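LPG0439 HIT-related domain-containing protein (Legionella pneumophila subsp. pneumophila, PDB 5L0L) is of unknown function but carries a domain related to the HIT (histidine triad) family, within a longer protein predicted to be membrane-bound. Local coordinates at residues A[28-40]-A[74-86]. Numbering follows the deposited sequence.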
# COMPACT_ATOMS: atom_id res chain seq x y z
N VAL A 28 -8.68 14.09 -11.21
CA VAL A 28 -7.30 14.48 -11.06
C VAL A 28 -7.17 15.23 -9.73
O VAL A 28 -8.02 16.07 -9.38
CB VAL A 28 -6.79 15.33 -12.25
CG1 VAL A 28 -5.41 15.89 -11.99
CG2 VAL A 28 -6.77 14.48 -13.53
N ILE A 29 -6.11 14.93 -8.99
CA ILE A 29 -5.88 15.45 -7.65
C ILE A 29 -4.46 16.03 -7.61
O ILE A 29 -3.51 15.35 -7.97
CB ILE A 29 -6.09 14.37 -6.58
CG1 ILE A 29 -7.48 13.73 -6.84
CG2 ILE A 29 -5.89 14.96 -5.18
CD1 ILE A 29 -8.07 12.75 -5.85
N THR A 30 -4.36 17.31 -7.19
CA THR A 30 -3.08 18.02 -7.11
C THR A 30 -2.71 18.20 -5.65
O THR A 30 -3.55 18.62 -4.84
CB THR A 30 -3.14 19.38 -7.81
OG1 THR A 30 -3.40 19.17 -9.20
CG2 THR A 30 -1.79 20.12 -7.67
N VAL A 31 -1.47 17.85 -5.33
CA VAL A 31 -0.96 17.87 -3.97
C VAL A 31 0.03 19.05 -3.82
O VAL A 31 0.98 19.15 -4.61
CB VAL A 31 -0.20 16.57 -3.63
CG1 VAL A 31 0.35 16.62 -2.21
CG2 VAL A 31 -1.14 15.38 -3.76
N ARG A 32 -0.26 19.93 -2.85
CA ARG A 32 0.63 21.06 -2.46
C ARG A 32 0.91 21.94 -3.66
O ARG A 32 2.05 22.37 -3.87
CB ARG A 32 1.94 20.55 -1.83
CG ARG A 32 1.73 19.86 -0.49
CD ARG A 32 2.91 18.99 -0.02
NE ARG A 32 2.51 18.35 1.24
CZ ARG A 32 2.12 17.08 1.42
NH1 ARG A 32 2.16 16.16 0.44
NH2 ARG A 32 1.73 16.70 2.64
N ASN A 33 -0.14 22.16 -4.45
CA ASN A 33 -0.12 22.95 -5.68
C ASN A 33 0.96 22.63 -6.72
O ASN A 33 1.36 23.50 -7.50
CB ASN A 33 -0.11 24.46 -5.31
CG ASN A 33 -0.99 25.28 -6.22
OD1 ASN A 33 -2.11 24.86 -6.58
ND2 ASN A 33 -0.52 26.46 -6.60
N LYS A 34 1.41 21.39 -6.76
CA LYS A 34 2.58 21.03 -7.53
C LYS A 34 2.54 19.62 -8.14
O LYS A 34 2.89 19.44 -9.31
CB LYS A 34 3.81 21.17 -6.65
CG LYS A 34 5.12 21.08 -7.41
CD LYS A 34 6.34 21.34 -6.53
CE LYS A 34 7.59 20.76 -7.20
NZ LYS A 34 8.81 20.96 -6.38
N TYR A 35 2.18 18.62 -7.34
CA TYR A 35 2.24 17.22 -7.80
C TYR A 35 0.85 16.77 -8.24
O TYR A 35 -0.10 16.89 -7.46
CB TYR A 35 2.81 16.32 -6.71
CG TYR A 35 4.20 16.74 -6.29
CD1 TYR A 35 5.33 16.38 -7.03
CD2 TYR A 35 4.39 17.54 -5.15
CE1 TYR A 35 6.62 16.78 -6.64
CE2 TYR A 35 5.67 17.95 -4.76
CZ TYR A 35 6.77 17.57 -5.51
OH TYR A 35 8.03 17.99 -5.10
N HIS A 36 0.75 16.30 -9.48
CA HIS A 36 -0.55 15.96 -10.09
C HIS A 36 -0.70 14.44 -10.18
O HIS A 36 0.21 13.75 -10.66
CB HIS A 36 -0.64 16.52 -11.50
CG HIS A 36 -0.36 17.98 -11.59
ND1 HIS A 36 -1.19 18.93 -11.04
CD2 HIS A 36 0.67 18.67 -12.16
CE1 HIS A 36 -0.68 20.14 -11.25
NE2 HIS A 36 0.45 20.00 -11.93
N TYR A 37 -1.86 13.94 -9.77
CA TYR A 37 -2.17 12.49 -9.73
C TYR A 37 -3.53 12.21 -10.38
O TYR A 37 -4.44 13.03 -10.26
CB TYR A 37 -2.20 11.99 -8.28
CG TYR A 37 -0.89 12.20 -7.56
CD1 TYR A 37 -0.61 13.42 -6.94
CD2 TYR A 37 0.09 11.21 -7.53
CE1 TYR A 37 0.59 13.65 -6.29
CE2 TYR A 37 1.31 11.44 -6.89
CZ TYR A 37 1.56 12.66 -6.29
OH TYR A 37 2.76 12.88 -5.67
N SER A 38 -3.65 11.09 -11.09
CA SER A 38 -4.92 10.62 -11.63
C SER A 38 -5.47 9.47 -10.80
O SER A 38 -4.70 8.69 -10.24
CB SER A 38 -4.80 10.16 -13.08
OG SER A 38 -3.98 9.04 -13.20
N VAL A 39 -6.78 9.44 -10.65
CA VAL A 39 -7.50 8.35 -10.03
C VAL A 39 -8.46 7.81 -11.08
O VAL A 39 -9.35 8.53 -11.55
CB VAL A 39 -8.26 8.83 -8.79
CG1 VAL A 39 -9.07 7.68 -8.21
CG2 VAL A 39 -7.29 9.46 -7.77
N ILE A 40 -8.30 6.53 -11.47
CA ILE A 40 -9.16 5.91 -12.47
C ILE A 40 -9.63 4.54 -11.99
O ILE A 40 -8.94 3.89 -11.19
CB ILE A 40 -8.46 5.79 -13.87
CG1 ILE A 40 -7.43 4.66 -13.89
CG2 ILE A 40 -7.79 7.11 -14.27
CD1 ILE A 40 -6.81 4.42 -15.25
N SER A 74 8.90 13.55 -2.00
CA SER A 74 7.67 14.35 -2.18
C SER A 74 6.66 13.67 -3.12
O SER A 74 5.45 13.74 -2.89
CB SER A 74 7.95 15.72 -2.76
OG SER A 74 8.96 16.33 -2.00
N GLU A 75 7.17 13.07 -4.19
CA GLU A 75 6.33 12.37 -5.16
C GLU A 75 5.64 11.18 -4.50
O GLU A 75 4.42 10.99 -4.66
CB GLU A 75 7.15 11.96 -6.40
CG GLU A 75 7.58 13.17 -7.25
CD GLU A 75 8.64 12.90 -8.31
OE1 GLU A 75 9.40 11.91 -8.21
OE2 GLU A 75 8.69 13.69 -9.27
N GLN A 76 6.41 10.38 -3.77
CA GLN A 76 5.84 9.25 -3.03
C GLN A 76 4.85 9.69 -1.97
O GLN A 76 3.76 9.09 -1.78
CB GLN A 76 6.98 8.41 -2.41
CG GLN A 76 6.48 7.24 -1.56
CD GLN A 76 5.94 6.10 -2.42
OE1 GLN A 76 4.69 5.90 -2.56
NE2 GLN A 76 6.83 5.39 -3.03
N ARG A 77 5.21 10.75 -1.24
CA ARG A 77 4.35 11.25 -0.20
C ARG A 77 2.99 11.71 -0.76
O ARG A 77 1.95 11.47 -0.15
CB ARG A 77 5.01 12.40 0.55
CG ARG A 77 4.31 12.66 1.85
CD ARG A 77 4.75 13.95 2.48
NE ARG A 77 4.15 14.04 3.80
CZ ARG A 77 4.22 15.11 4.56
NH1 ARG A 77 3.65 15.09 5.77
NH2 ARG A 77 4.86 16.18 4.13
N GLY A 78 3.04 12.39 -1.90
CA GLY A 78 1.82 12.87 -2.55
C GLY A 78 0.93 11.71 -3.00
O GLY A 78 -0.27 11.77 -2.83
N LEU A 79 1.53 10.66 -3.57
CA LEU A 79 0.77 9.44 -3.94
C LEU A 79 0.05 8.90 -2.72
O LEU A 79 -1.14 8.58 -2.76
CB LEU A 79 1.70 8.37 -4.52
CG LEU A 79 0.99 7.17 -5.14
CD1 LEU A 79 0.42 7.54 -6.49
CD2 LEU A 79 1.88 5.97 -5.31
N ASN A 80 0.78 8.78 -1.63
CA ASN A 80 0.23 8.24 -0.40
C ASN A 80 -0.83 9.13 0.23
O ASN A 80 -1.74 8.62 0.87
CB ASN A 80 1.37 7.93 0.58
CG ASN A 80 2.18 6.72 0.15
OD1 ASN A 80 2.02 6.19 -0.94
ND2 ASN A 80 3.02 6.23 1.03
N ASP A 81 -0.71 10.45 0.08
CA ASP A 81 -1.78 11.36 0.53
C ASP A 81 -3.06 11.15 -0.29
O ASP A 81 -4.16 11.12 0.27
CB ASP A 81 -1.34 12.83 0.41
CG ASP A 81 -0.36 13.27 1.48
OD1 ASP A 81 -0.13 12.56 2.50
OD2 ASP A 81 0.21 14.40 1.31
N VAL A 82 -2.92 11.07 -1.61
CA VAL A 82 -4.08 10.82 -2.48
C VAL A 82 -4.71 9.45 -2.12
O VAL A 82 -5.96 9.32 -2.06
CB VAL A 82 -3.70 10.89 -3.96
CG1 VAL A 82 -4.90 10.51 -4.83
CG2 VAL A 82 -3.24 12.29 -4.32
N ALA A 83 -3.86 8.45 -1.86
CA ALA A 83 -4.36 7.17 -1.34
C ALA A 83 -5.16 7.34 -0.03
O ALA A 83 -6.26 6.80 0.09
CB ALA A 83 -3.23 6.14 -1.20
N SER A 84 -4.64 8.11 0.92
CA SER A 84 -5.35 8.35 2.18
C SER A 84 -6.74 8.94 1.94
O SER A 84 -7.72 8.50 2.57
CB SER A 84 -4.54 9.28 3.08
OG SER A 84 -3.30 8.67 3.41
N LEU A 85 -6.83 9.90 1.03
CA LEU A 85 -8.12 10.50 0.62
C LEU A 85 -9.06 9.41 0.06
O LEU A 85 -10.19 9.26 0.50
CB LEU A 85 -7.90 11.59 -0.44
CG LEU A 85 -9.14 12.12 -1.16
CD1 LEU A 85 -10.12 12.68 -0.16
CD2 LEU A 85 -8.78 13.18 -2.21
N MSE A 86 -8.56 8.65 -0.92
CA MSE A 86 -9.41 7.65 -1.58
C MSE A 86 -9.88 6.56 -0.66
O MSE A 86 -10.94 5.99 -0.90
CB MSE A 86 -8.78 7.06 -2.84
CG MSE A 86 -8.52 8.07 -3.94
SE MSE A 86 -10.13 9.08 -4.47
CE MSE A 86 -11.28 7.58 -4.90
O HOH W 1 4.20 15.90 -1.60
O HOH W 2 1.37 14.03 4.00
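The phenol of Y37 hydrogen-bonds to the helix backbone: its OH donates to E75 O at 2.7 Å. The approach uses a lone pair of the oxygen, within the carbonyl plane, at 123° to the C=O bond. That oxygen also accepts from L79 N, the regular helical bond, so two donors grip it. G78, with no side chain, lets the ring settle against the backbone, OH lying 3.3 Å from G78 CA.

R32, reaching from the hairpin turn, serves three acceptors. NH1 meets D81 OD2 at 2.8 Å in a salt bridge, the oxygen standing 26° out of the guanidinium plane, and NH2 adds a weak bond to the same oxygen. Water 1 carries NH1 on to S74 O; water 2 joins NH2 to D81 OD1. The chain runs extended from CG to NE, bringing the guanidinium flat over that of R77, planes 12° apart; D81 probably offsets the like charges. E202 of the second subunit takes S74 OG, while Y55 and R69 hold E75 OE2.

Farther along the helix, V82 wedges among I29, V31, Y37 and V39, its CG2 3.8 Å from V31 CG2. K34 and Y35 both face V31, a classic beta bulge in the hairpin. The helix lies across an antiparallel sheet, as expected of a HIT-like alpha+beta fold.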